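Local coordinates for putative silent information regulator 2 (Leishmania infantum, PDB 5OL0), which is a zinc-binding sirtuin that probably removes acetyl groups from protein lysines in an NAD-dependent reaction and probably regulates gene expression, at residues V33-V38 against R119-C124; L37-A42 against V214-T219; G43-A48 against N127-E132; C123-I128 against L142-G147. One frame throughout, in Å; residues are numbered along the deposited sequence.

Contact 1: V33-V38 against R119-C124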
loop_
_atom_site.group_PDB
_atom_site.type_symbol
_atom_site.label_atom_id
_atom_site.label_comp_id
_atom_site.label_asym_id
_atom_site.label_seq_id
_atom_site.Cartn_x
_atom_site.Cartn_y
_atom_site.Cartn_z
ATOM N N VAL A 33 -22.548 -4.471 4.865
ATOM C CA VAL A 33 -21.593 -4.046 3.841
ATOM C C VAL A 33 -20.678 -5.184 3.521
ATOM O O VAL A 33 -20.017 -5.683 4.397
ATOM C CB VAL A 33 -20.765 -2.836 4.317
ATOM C CG1 VAL A 33 -19.652 -2.535 3.318
ATOM C CG2 VAL A 33 -21.695 -1.621 4.393
ATOM N N ARG A 34 -20.661 -5.565 2.258
ATOM C CA ARG A 34 -19.878 -6.676 1.735
ATOM C C ARG A 34 -18.844 -6.312 0.681
ATOM O O ARG A 34 -18.052 -7.172 0.285
ATOM C CB ARG A 34 -20.825 -7.677 0.984
ATOM C CG ARG A 34 -21.876 -8.380 1.809
ATOM C CD ARG A 34 -21.236 -9.403 2.719
ATOM N NE ARG A 34 -22.097 -9.768 3.833
ATOM C CZ ARG A 34 -21.726 -10.532 4.867
ATOM N NH1 ARG A 34 -20.503 -11.066 4.941
ATOM N NH2 ARG A 34 -22.600 -10.780 5.837
ATOM N N ARG A 35 -18.889 -5.108 0.148
ATOM C CA ARG A 35 -17.993 -4.724 -0.903
ATOM C C ARG A 35 -17.059 -3.572 -0.377
ATOM O O ARG A 35 -17.238 -2.391 -0.737
ATOM C CB ARG A 35 -18.808 -4.326 -2.139
ATOM C CG ARG A 35 -19.692 -5.514 -2.602
ATOM C CD ARG A 35 -20.074 -5.414 -4.024
ATOM N NE ARG A 35 -20.674 -4.114 -4.308
ATOM C CZ ARG A 35 -21.976 -3.838 -4.317
ATOM N NH1 ARG A 35 -22.889 -4.779 -4.032
ATOM N NH2 ARG A 35 -22.377 -2.603 -4.635
ATOM N N ILE A 36 -16.142 -3.931 0.526
ATOM C CA ILE A 36 -15.228 -2.952 1.148
ATOM C C ILE A 36 -13.932 -2.941 0.306
ATOM O O ILE A 36 -13.283 -3.959 0.152
ATOM C CB ILE A 36 -14.870 -3.225 2.608
ATOM C CG1 ILE A 36 -16.152 -3.306 3.446
ATOM C CG2 ILE A 36 -13.915 -2.150 3.147
ATOM C CD1 ILE A 36 -15.967 -3.744 4.901
ATOM N N LEU A 37 -13.594 -1.764 -0.220
ATOM C CA LEU A 37 -12.322 -1.565 -0.902
ATOM C C LEU A 37 -11.339 -1.009 0.122
ATOM O O LEU A 37 -11.600 0.014 0.737
ATOM C CB LEU A 37 -12.510 -0.596 -2.044
ATOM C CG LEU A 37 -11.250 -0.173 -2.797
ATOM C CD1 LEU A 37 -10.713 -1.316 -3.612
ATOM C CD2 LEU A 37 -11.589 0.981 -3.698
ATOM N N VAL A 38 -10.232 -1.708 0.317
ATOM C CA VAL A 38 -9.237 -1.249 1.254
ATOM C C VAL A 38 -8.052 -0.854 0.440
ATOM O O VAL A 38 -7.561 -1.628 -0.393
ATOM C CB VAL A 38 -8.840 -2.356 2.259
ATOM C CG1 VAL A 38 -7.813 -1.825 3.311
ATOM C CG2 VAL A 38 -10.059 -2.871 2.974
ATOM N N ARG A 119 -16.346 -9.675 3.517
ATOM C CA ARG A 119 -16.596 -8.222 3.306
ATOM C C ARG A 119 -15.561 -7.480 2.430
ATOM O O ARG A 119 -15.733 -6.277 2.167
ATOM C CB ARG A 119 -16.743 -7.530 4.637
ATOM C CG ARG A 119 -17.967 -8.016 5.425
ATOM C CD ARG A 119 -18.036 -7.267 6.735
ATOM N NE ARG A 119 -19.015 -7.777 7.667
ATOM C CZ ARG A 119 -20.348 -7.629 7.599
ATOM N NH1 ARG A 119 -20.977 -7.015 6.580
ATOM N NH2 ARG A 119 -21.085 -8.142 8.584
ATOM N N LEU A 120 -14.550 -8.183 1.911
ATOM C CA LEU A 120 -13.502 -7.515 1.169
ATOM C C LEU A 120 -13.782 -7.610 -0.259
ATOM O O LEU A 120 -13.754 -8.678 -0.786
ATOM C CB LEU A 120 -12.159 -8.117 1.486
ATOM C CG LEU A 120 -10.904 -7.440 0.906
ATOM C CD1 LEU A 120 -10.661 -6.076 1.552
ATOM C CD2 LEU A 120 -9.738 -8.336 1.195
ATOM N N LEU A 121 -14.028 -6.483 -0.929
ATOM C CA LEU A 121 -14.093 -6.457 -2.382
ATOM C C LEU A 121 -12.673 -6.560 -2.995
ATOM O O LEU A 121 -12.417 -7.304 -3.942
ATOM C CB LEU A 121 -14.758 -5.192 -2.798
ATOM C CG LEU A 121 -14.889 -4.870 -4.281
ATOM C CD1 LEU A 121 -15.785 -5.865 -5.039
ATOM C CD2 LEU A 121 -15.406 -3.430 -4.326
ATOM N N ARG A 122 -11.738 -5.773 -2.482
ATOM C CA ARG A 122 -10.374 -5.824 -3.014
ATOM C C ARG A 122 -9.509 -5.083 -2.046
ATOM O O ARG A 122 -9.960 -4.127 -1.411
ATOM C CB ARG A 122 -10.302 -5.150 -4.393
ATOM C CG ARG A 122 -9.212 -5.706 -5.320
ATOM C CD ARG A 122 -9.707 -7.036 -5.906
ATOM N NE ARG A 122 -8.690 -7.691 -6.749
ATOM C CZ ARG A 122 -8.546 -7.470 -8.076
ATOM N NH1 ARG A 122 -9.300 -6.594 -8.727
ATOM N NH2 ARG A 122 -7.610 -8.105 -8.758
ATOM N N CYS A 123 -8.284 -5.539 -1.919
ATOM C CA CYS A 123 -7.277 -4.802 -1.194
ATOM C C CYS A 123 -6.253 -4.328 -2.222
ATOM O O CYS A 123 -5.678 -5.153 -2.951
ATOM C CB CYS A 123 -6.569 -5.695 -0.160
ATOM S SG CYS A 123 -5.224 -4.795 0.680
ATOM N N CYS A 124 -6.021 -3.024 -2.278
ATOM C CA CYS A 124 -5.063 -2.452 -3.239
ATOM C C CYS A 124 -4.020 -1.736 -2.419
ATOM O O CYS A 124 -4.359 -0.809 -1.680
ATOM C CB CYS A 124 -5.773 -1.451 -4.121
ATOM S SG CYS A 124 -7.026 -2.153 -5.282
#
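Arg119 reaches back along the loop that leads into strand 36-40 and grips Val33: its NH1 donates to Val33 O at 2.7 Å. The oxygen lies in the guanidinium plane, but NH1 sits well above the carbonyl plane of Val33. The long chain, straight from CG to NE, carries this group far enough to stack flat on the guanidinium of Arg34, with centres 4.2 Å apart and planes at 15°. Two like charges thus lie face to face where Arg34 is exposed and Arg119 partly so, and solvent would be expected to ease their repulsion. Arg119 O takes Ile36 N at 2.9 Å. Leu120 pairs with Ile36 and turns CD1 across Val38, 3.6 Å from its CG2. Leu121 is the extra residue of a beta bulge: its N bonds Ile36 O, its helical torsions swing the chain, and its CB packs 3.7 Å from Arg35 C. Regular parallel pairing resumes at Arg122, whose O accepts from Val38 N, while its own guanidinium leads off to Asp202 and Asp207. Cys124 N closes the ladder on Val38 O at 2.8 Å, and SG of Cys124 touches Leu37 CD1. Helix 106-116 covers the Val38 and Leu120 face; strand 213-217 flanks 36-40 on its other edge, and strand 142-144 continues the sheet beyond 120-125.

Contact 2: L37-A42 against V214-T219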
loop_
_atom_site.group_PDB
_atom_site.type_symbol
_atom_site.label_atom_id
_atom_site.label_comp_id
_atom_site.label_asym_id
_atom_site.label_seq_id
_atom_site.Cartn_x
_atom_site.Cartn_y
_atom_site.Cartn_z
ATOM N N LEU A 37 -13.594 -1.764 -0.220
ATOM C CA LEU A 37 -12.322 -1.565 -0.902
ATOM C C LEU A 37 -11.339 -1.009 0.122
ATOM O O LEU A 37 -11.600 0.014 0.737
ATOM C CB LEU A 37 -12.510 -0.596 -2.044
ATOM C CG LEU A 37 -11.250 -0.173 -2.797
ATOM C CD1 LEU A 37 -10.713 -1.316 -3.612
ATOM C CD2 LEU A 37 -11.589 0.981 -3.698
ATOM N N VAL A 38 -10.232 -1.708 0.317
ATOM C CA VAL A 38 -9.237 -1.249 1.254
ATOM C C VAL A 38 -8.052 -0.854 0.440
ATOM O O VAL A 38 -7.561 -1.628 -0.393
ATOM C CB VAL A 38 -8.840 -2.356 2.259
ATOM C CG1 VAL A 38 -7.813 -1.825 3.311
ATOM C CG2 VAL A 38 -10.059 -2.871 2.974
ATOM N N LEU A 39 -7.586 0.348 0.684
ATOM C CA LEU A 39 -6.330 0.876 0.141
ATOM C C LEU A 39 -5.288 1.064 1.222
ATOM O O LEU A 39 -5.582 1.605 2.306
ATOM C CB LEU A 39 -6.567 2.259 -0.485
ATOM C CG LEU A 39 -7.759 2.357 -1.414
ATOM C CD1 LEU A 39 -7.820 3.727 -2.060
ATOM C CD2 LEU A 39 -7.715 1.294 -2.504
ATOM N N VAL A 40 -4.045 0.706 0.911
ATOM C CA VAL A 40 -3.009 0.624 1.882
ATOM C C VAL A 40 -1.785 1.365 1.413
ATOM O O VAL A 40 -1.400 1.203 0.279
ATOM C CB VAL A 40 -2.625 -0.858 2.136
ATOM C CG1 VAL A 40 -1.658 -0.928 3.305
ATOM C CG2 VAL A 40 -3.835 -1.698 2.474
ATOM N N GLY A 41 -1.160 2.163 2.281
ATOM C CA GLY A 41 0.126 2.807 1.960
ATOM C C GLY A 41 1.151 2.703 3.086
ATOM O O GLY A 41 0.947 1.968 4.025
ATOM N N ALA A 42 2.195 3.543 3.038
ATOM C CA ALA A 42 3.395 3.400 3.861
ATOM C C ALA A 42 3.071 3.514 5.371
ATOM O O ALA A 42 3.704 2.851 6.190
ATOM C CB ALA A 42 4.422 4.441 3.481
ATOM N N VAL A 214 -14.958 2.541 1.363
ATOM C CA VAL A 214 -13.549 2.570 1.101
ATOM C C VAL A 214 -12.850 3.004 2.395
ATOM O O VAL A 214 -13.335 3.876 3.105
ATOM C CB VAL A 214 -13.202 3.368 -0.158
ATOM C CG1 VAL A 214 -13.678 4.768 -0.086
ATOM C CG2 VAL A 214 -11.706 3.364 -0.403
ATOM N N ILE A 215 -11.814 2.260 2.763
ATOM C CA ILE A 215 -11.042 2.511 3.961
ATOM C C ILE A 215 -9.642 2.620 3.429
ATOM O O ILE A 215 -9.141 1.699 2.744
ATOM C CB ILE A 215 -11.093 1.323 4.959
ATOM C CG1 ILE A 215 -12.543 1.016 5.372
ATOM C CG2 ILE A 215 -10.234 1.624 6.183
ATOM C CD1 ILE A 215 -12.666 -0.171 6.344
ATOM N N ILE A 216 -9.011 3.754 3.725
ATOM C CA ILE A 216 -7.798 4.183 3.072
ATOM C C ILE A 216 -6.797 4.371 4.189
ATOM O O ILE A 216 -6.946 5.307 4.998
ATOM C CB ILE A 216 -8.041 5.541 2.367
ATOM C CG1 ILE A 216 -9.181 5.405 1.386
ATOM C CG2 ILE A 216 -6.745 6.129 1.746
ATOM C CD1 ILE A 216 -9.710 6.744 0.841
ATOM N N ILE A 217 -5.816 3.464 4.287
ATOM C CA ILE A 217 -4.966 3.424 5.471
ATOM C C ILE A 217 -3.535 3.762 5.145
ATOM O O ILE A 217 -2.770 2.940 4.540
ATOM C CB ILE A 217 -4.991 2.054 6.147
ATOM C CG1 ILE A 217 -6.448 1.580 6.277
ATOM C CG2 ILE A 217 -4.178 2.141 7.459
ATOM C CD1 ILE A 217 -6.664 0.221 6.898
ATOM N N GLY A 218 -3.135 4.957 5.609
ATOM C CA GLY A 218 -1.726 5.311 5.587
ATOM C C GLY A 218 -1.186 5.636 4.220
ATOM O O GLY A 218 0.010 5.496 3.984
ATOM N N THR A 219 -2.050 6.052 3.303
ATOM C CA THR A 219 -1.615 6.326 1.944
ATOM C C THR A 219 -1.396 7.815 1.667
ATOM O O THR A 219 -2.027 8.662 2.287
ATOM C CB THR A 219 -2.648 5.887 0.902
ATOM O OG1 THR A 219 -2.089 6.197 -0.378
ATOM C CG2 THR A 219 -3.904 6.744 0.956
#
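The peptide groups of Leu37 to Gly41 and of Val214 to Ile217 meet edge to edge within the sheet, and their side chains line its two faces. Four bonds run up the ladder: Ile215 N to Leu37 O, Leu39 N to Ile215 O at 2.9 Å, Ile217 N to Leu39 O at 2.7 Å and Gly41 N to Ile217 O. All four are close to straight; in the last the donor is tilted 25° from the carbonyl plane. Alpha hydrogens fill in between, as from Val214 CA to Leu37 O at 3.2 Å. One face carries Leu37, Leu39, Val214 and Ile216. On it Leu37 and Val214 point the same way, CD2 against CG2 at 4.1 Å. Leu39 has CG anti to the carbonyl carbon (chi1 -48°), which brings its CD1 beside CG1 of Ile216, also at 4.1 Å, while its CG leans over CG2 of Val214. Leu229 and Pro230 pack over this side. On the other face lie Val38, Val40, Ile215 and Ile217, with CG1 of Val38 4.3 Å from CD1 of Ile217; helix 106-116 packs on Val38, Val40 and Ile217. Just past the strands each chain has a glycine. With no side chain on Gly41, its CA comes within 3.9 Å of Thr219 CA, and Gly218 turns with a positive phi of 74°. These are the two central strands of a six-stranded parallel sheet in the order 3-2-1-4-5-6, the Rossmann-type topology of the sirtuin domain; at their C-terminal ends Gly218 and Thr219 probably help bind NAD.

Contact 3: G43-A48 against N127-E132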
loop_
_atom_site.group_PDB
_atom_site.type_symbol
_atom_site.label_atom_id
_atom_site.label_comp_id
_atom_site.label_asym_id
_atom_site.label_seq_id
_atom_site.Cartn_x
_atom_site.Cartn_y
_atom_site.Cartn_z
ATOM N N GLY A 43 2.081 4.323 5.705
ATOM C CA GLY A 43 1.647 4.466 7.112
ATOM C C GLY A 43 1.255 3.172 7.816
ATOM O O GLY A 43 1.486 3.073 9.002
ATOM N N ALA A 44 0.715 2.186 7.077
ATOM C CA ALA A 44 0.289 0.874 7.580
ATOM C C ALA A 44 1.415 -0.027 8.012
ATOM O O ALA A 44 1.210 -0.985 8.748
ATOM C CB ALA A 44 -0.504 0.148 6.486
ATOM N N SER A 45 2.603 0.222 7.489
ATOM C CA SER A 45 3.704 -0.694 7.739
ATOM C C SER A 45 4.835 -0.147 8.634
ATOM O O SER A 45 5.744 -0.919 8.994
ATOM C CB SER A 45 4.254 -1.140 6.416
ATOM O OG SER A 45 3.231 -1.864 5.770
ATOM N N VAL A 46 4.742 1.126 9.026
ATOM C CA VAL A 46 5.627 1.705 10.068
ATOM C C VAL A 46 5.737 0.816 11.277
ATOM O O VAL A 46 6.848 0.499 11.731
ATOM C CB VAL A 46 5.085 3.076 10.555
ATOM C CG1 VAL A 46 5.932 3.676 11.711
ATOM C CG2 VAL A 46 5.023 4.025 9.389
ATOM N N ALA A 47 4.598 0.362 11.798
ATOM C CA ALA A 47 4.615 -0.522 12.961
ATOM C C ALA A 47 5.355 -1.865 12.691
ATOM O O ALA A 47 5.751 -2.517 13.597
ATOM C CB ALA A 47 3.208 -0.786 13.495
ATOM N N ALA A 48 5.604 -2.249 11.460
ATOM C CA ALA A 48 6.399 -3.430 11.233
ATOM C C ALA A 48 7.899 -3.176 11.366
ATOM O O ALA A 48 8.669 -4.137 11.360
ATOM C CB ALA A 48 6.096 -4.045 9.901
ATOM N N ASN A 127 2.224 -0.256 -1.138
ATOM C CA ASN A 127 3.428 -0.713 -0.471
ATOM C C ASN A 127 4.082 -1.843 -1.293
ATOM O O ASN A 127 3.413 -2.603 -2.065
ATOM C CB ASN A 127 3.113 -1.177 0.947
ATOM C CG ASN A 127 2.710 -0.056 1.865
ATOM O OD1 ASN A 127 2.993 1.141 1.598
ATOM N ND2 ASN A 127 2.114 -0.432 3.023
ATOM N N ILE A 128 5.397 -1.967 -1.118
ATOM C CA ILE A 128 6.155 -2.984 -1.848
ATOM C C ILE A 128 6.718 -3.992 -0.884
ATOM O O ILE A 128 7.663 -4.694 -1.202
ATOM C CB ILE A 128 7.220 -2.318 -2.708
ATOM C CG1 ILE A 128 8.286 -1.559 -1.878
ATOM C CG2 ILE A 128 6.534 -1.364 -3.651
ATOM C CD1 ILE A 128 9.278 -0.806 -2.762
ATOM N N ASP A 129 6.105 -4.081 0.302
ATOM C CA ASP A 129 6.646 -4.923 1.363
ATOM C C ASP A 129 6.058 -6.324 1.397
ATOM O O ASP A 129 6.431 -7.093 2.240
ATOM C CB ASP A 129 6.529 -4.206 2.717
ATOM C CG ASP A 129 5.078 -3.766 3.077
ATOM O OD1 ASP A 129 4.109 -4.450 2.649
ATOM O OD2 ASP A 129 4.923 -2.722 3.808
ATOM N N GLY A 130 5.064 -6.632 0.559
ATOM C CA GLY A 130 4.402 -7.933 0.599
ATOM C C GLY A 130 3.669 -8.342 1.890
ATOM O O GLY A 130 3.261 -9.508 2.057
ATOM N N LEU A 131 3.415 -7.417 2.797
ATOM C CA LEU A 131 2.760 -7.814 4.030
ATOM C C LEU A 131 1.298 -8.177 3.969
ATOM O O LEU A 131 0.827 -8.881 4.826
ATOM C CB LEU A 131 2.991 -6.781 5.122
ATOM C CG LEU A 131 4.449 -6.577 5.419
ATOM C CD1 LEU A 131 4.690 -5.432 6.409
ATOM C CD2 LEU A 131 5.122 -7.855 5.912
ATOM N N GLU A 132 0.566 -7.674 3.007
ATOM C CA GLU A 132 -0.808 -8.099 2.820
ATOM C C GLU A 132 -0.826 -9.623 2.490
ATOM O O GLU A 132 -1.602 -10.396 3.068
ATOM C CB GLU A 132 -1.487 -7.317 1.709
ATOM C CG GLU A 132 -1.579 -5.795 1.937
ATOM C CD GLU A 132 -0.303 -5.036 1.527
ATOM O OE1 GLU A 132 0.707 -5.650 1.003
ATOM O OE2 GLU A 132 -0.278 -3.836 1.791
#
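Ser45 closes on Asp129, tying the sirtuin Gly-Ala-Gly-Ala-Ser loop to the Asn-Ile-Asp loop, where Asp129 forms an Asx turn just before helix 131-134. The tight part is small. Ser45 OG, placed beside its own backbone N (chi1 -64°), donates to Asp129 OD2 at 2.7 Å, meeting it on the syn side and 23° out of the carboxylate plane. The hydroxyl has a second partner in His108 NE2, from helix 106-116, so this buried oxygen is held from two elements besides its own loop. Asn127 ND2 approaches to 3.3 Å from Ser45 OG at an angle too poor for a bond; its amide nitrogen instead makes a weak bond to Gly41 O. Elsewhere the contact slackens into thin apolar packing. CD1 of Leu131 stands 4.0 Å from CB of Ala48 and about as far from Ser45 OG, and the two loops together bury just 172 Å². Between Ser45 and Ala48 the chain bulges outward with Val46 and Ala47 exposed, while Ala48 N returns to Ser45 O. By analogy with related sirtuins, Asn127, Ile128 and Asp129 probably help bind NAD, so Ser45 would be a second-shell residue positioning the aspartate. The other carboxylate oxygen, Asp129 OD1, is met from above the carboxylate plane by Leu131 N at 3.1 Å, in a nearly straight bond of 170°.

Contact 4: C123-I128 against L142-G147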
loop_
_atom_site.group_PDB
_atom_site.type_symbol
_atom_site.label_atom_id
_atom_site.label_comp_id
_atom_site.label_asym_id
_atom_site.label_seq_id
_atom_site.Cartn_x
_atom_site.Cartn_y
_atom_site.Cartn_z
ATOM N N CYS A 123 -8.284 -5.539 -1.919
ATOM C CA CYS A 123 -7.277 -4.802 -1.194
ATOM C C CYS A 123 -6.253 -4.328 -2.222
ATOM O O CYS A 123 -5.678 -5.153 -2.951
ATOM C CB CYS A 123 -6.569 -5.695 -0.160
ATOM S SG CYS A 123 -5.224 -4.795 0.680
ATOM N N CYS A 124 -6.021 -3.024 -2.278
ATOM C CA CYS A 124 -5.063 -2.452 -3.239
ATOM C C CYS A 124 -4.020 -1.736 -2.419
ATOM O O CYS A 124 -4.359 -0.809 -1.680
ATOM C CB CYS A 124 -5.773 -1.451 -4.121
ATOM S SG CYS A 124 -7.026 -2.153 -5.282
ATOM N N THR A 125 -2.766 -2.127 -2.570
ATOM C CA THR A 125 -1.671 -1.571 -1.763
ATOM C C THR A 125 -0.656 -0.892 -2.669
ATOM O O THR A 125 -0.351 -1.355 -3.737
ATOM C CB THR A 125 -0.992 -2.669 -0.931
ATOM O OG1 THR A 125 0.054 -2.119 -0.135
ATOM C CG2 THR A 125 -0.408 -3.834 -1.794
ATOM N N GLN A 126 -0.171 0.243 -2.260
ATOM C CA GLN A 126 0.940 0.869 -2.907
ATOM C C GLN A 126 2.271 0.512 -2.220
ATOM O O GLN A 126 3.318 0.861 -2.722
ATOM C CB GLN A 126 0.735 2.383 -2.971
ATOM C CG GLN A 126 0.622 3.173 -1.710
ATOM C CD GLN A 126 0.369 4.648 -2.028
ATOM O OE1 GLN A 126 1.041 5.242 -2.837
ATOM N NE2 GLN A 126 -0.562 5.205 -1.418
ATOM N N ASN A 127 2.224 -0.256 -1.138
ATOM C CA ASN A 127 3.428 -0.713 -0.471
ATOM C C ASN A 127 4.082 -1.843 -1.293
ATOM O O ASN A 127 3.413 -2.603 -2.065
ATOM C CB ASN A 127 3.113 -1.177 0.947
ATOM C CG ASN A 127 2.710 -0.056 1.865
ATOM O OD1 ASN A 127 2.993 1.141 1.598
ATOM N ND2 ASN A 127 2.114 -0.432 3.023
ATOM N N ILE A 128 5.397 -1.967 -1.118
ATOM C CA ILE A 128 6.155 -2.984 -1.848
ATOM C C ILE A 128 6.718 -3.992 -0.884
ATOM O O ILE A 128 7.663 -4.694 -1.202
ATOM C CB ILE A 128 7.220 -2.318 -2.708
ATOM C CG1 ILE A 128 8.286 -1.559 -1.878
ATOM C CG2 ILE A 128 6.534 -1.364 -3.651
ATOM C CD1 ILE A 128 9.278 -0.806 -2.762
ATOM N N LEU A 142 -6.072 -9.502 -3.624
ATOM C CA LEU A 142 -4.963 -8.584 -3.404
ATOM C C LEU A 142 -4.429 -8.025 -4.726
ATOM O O LEU A 142 -4.139 -8.787 -5.612
ATOM C CB LEU A 142 -3.827 -9.275 -2.693
ATOM C CG LEU A 142 -2.536 -8.473 -2.526
ATOM C CD1 LEU A 142 -2.836 -7.267 -1.614
ATOM C CD2 LEU A 142 -1.439 -9.384 -1.945
ATOM N N VAL A 143 -4.254 -6.704 -4.779
ATOM C CA VAL A 143 -3.545 -6.020 -5.844
ATOM C C VAL A 143 -2.348 -5.292 -5.273
ATOM O O VAL A 143 -2.493 -4.289 -4.535
ATOM C CB VAL A 143 -4.491 -5.061 -6.520
ATOM C CG1 VAL A 143 -3.775 -4.281 -7.636
ATOM C CG2 VAL A 143 -5.694 -5.858 -7.060
ATOM N N GLU A 144 -1.163 -5.812 -5.614
ATOM C CA GLU A 144 0.135 -5.177 -5.336
ATOM C C GLU A 144 0.358 -4.215 -6.447
ATOM O O GLU A 144 1.031 -4.554 -7.398
ATOM C CB GLU A 144 1.263 -6.247 -5.277
ATOM C CG GLU A 144 1.225 -6.984 -3.944
ATOM C CD GLU A 144 2.182 -8.162 -3.779
ATOM O OE1 GLU A 144 2.448 -8.839 -4.774
ATOM O OE2 GLU A 144 2.624 -8.446 -2.638
ATOM N N ALA A 145 -0.217 -3.012 -6.350
ATOM C CA ALA A 145 -0.214 -2.106 -7.470
ATOM C C ALA A 145 1.158 -1.583 -7.921
ATOM O O ALA A 145 1.297 -1.141 -9.066
ATOM C CB ALA A 145 -1.130 -0.923 -7.183
ATOM N N HIS A 146 2.136 -1.629 -7.023
ATOM C CA HIS A 146 3.508 -1.245 -7.283
ATOM C C HIS A 146 4.487 -2.376 -7.154
ATOM O O HIS A 146 5.663 -2.139 -6.945
ATOM C CB HIS A 146 3.921 -0.146 -6.333
ATOM C CG HIS A 146 3.175 1.127 -6.576
ATOM N ND1 HIS A 146 3.085 2.133 -5.636
ATOM C CD2 HIS A 146 2.473 1.549 -7.653
ATOM C CE1 HIS A 146 2.335 3.104 -6.115
ATOM N NE2 HIS A 146 1.945 2.771 -7.335
ATOM N N GLY A 147 3.985 -3.586 -7.272
ATOM C CA GLY A 147 4.801 -4.810 -7.179
ATOM C C GLY A 147 5.367 -5.067 -5.819
ATOM O O GLY A 147 4.804 -4.621 -4.820
HETATM O O HOH W 1 2.530 -3.114 -4.465
#
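His146 ND1 donates to Gln126 O at 3.2 Å, a bent bond of 136° that uses an in-plane lone pair of the carbonyl although the oxygen stands 27° out of the imidazole plane. The Gln126 chain runs alongside the ring, its CB 3.6 Å from His146 CE1, and Ile128 CG2 packs against His146 CB. Lower down, the parallel strands satisfy one another: Val143 N bonds Cys123 O at 2.8 Å, Thr125 N donates to Val143 O, and Ala145 N finishes on Thr125 O at 3.1 Å. Their side chains add apolar contacts, such as Leu142 CD1 with Cys123 SG. Thr125 divides its work between its two branches. OG1, anti to the backbone N (chi1 -179°), receives Asn127 N in an ST turn and has Glu132 OE2 as a further partner, whereas CG2 is turned to Glu144, 3.8 Å from its CA. Where the strands part, a water bridges the main chains: it accepts from His146 N and lies 2.6 Å from Asn127 O and 2.8 Å from Gly147 O, though it may not have protons for every acceptor around it. Gly147 N itself returns to Glu144 O, closing a type I turn. This is the tip of the beta-alpha-beta unit made by strand 120-125, helix 131-134 and strand 142-144. His146, probably the proton acceptor, also packs on the modified side chain of the bound peptide. The bond from ND1 to a main-chain oxygen helps to set the rotation of the ring beside that peptide.

How the contacts relate
Contacts 1, 2 and 4 are neighbouring seams of one parallel sheet: strand 36-40 serves contacts 1 and 2, strand 120-125 serves contacts 1 and 4. Contact 3 joins a loop to the start of helix 131-134 beyond the strand ends. Contacts 2 and 3 are buried, contacts 1 and 4 partly so. Contact 1 lies farthest from the chain centre, with stacked arginines and a bulge; contact 2 is almost wholly apolar apart from its backbone. Contacts 3 and 4 share Asn127 and Ile128 and turn polar, using hydroxyl, carboxylate, imidazole and water. Glu132 links these two through Thr125, while Gly43 N probably bonds Gly218 O, tying contact 3 to contact 2 around the probable NAD site.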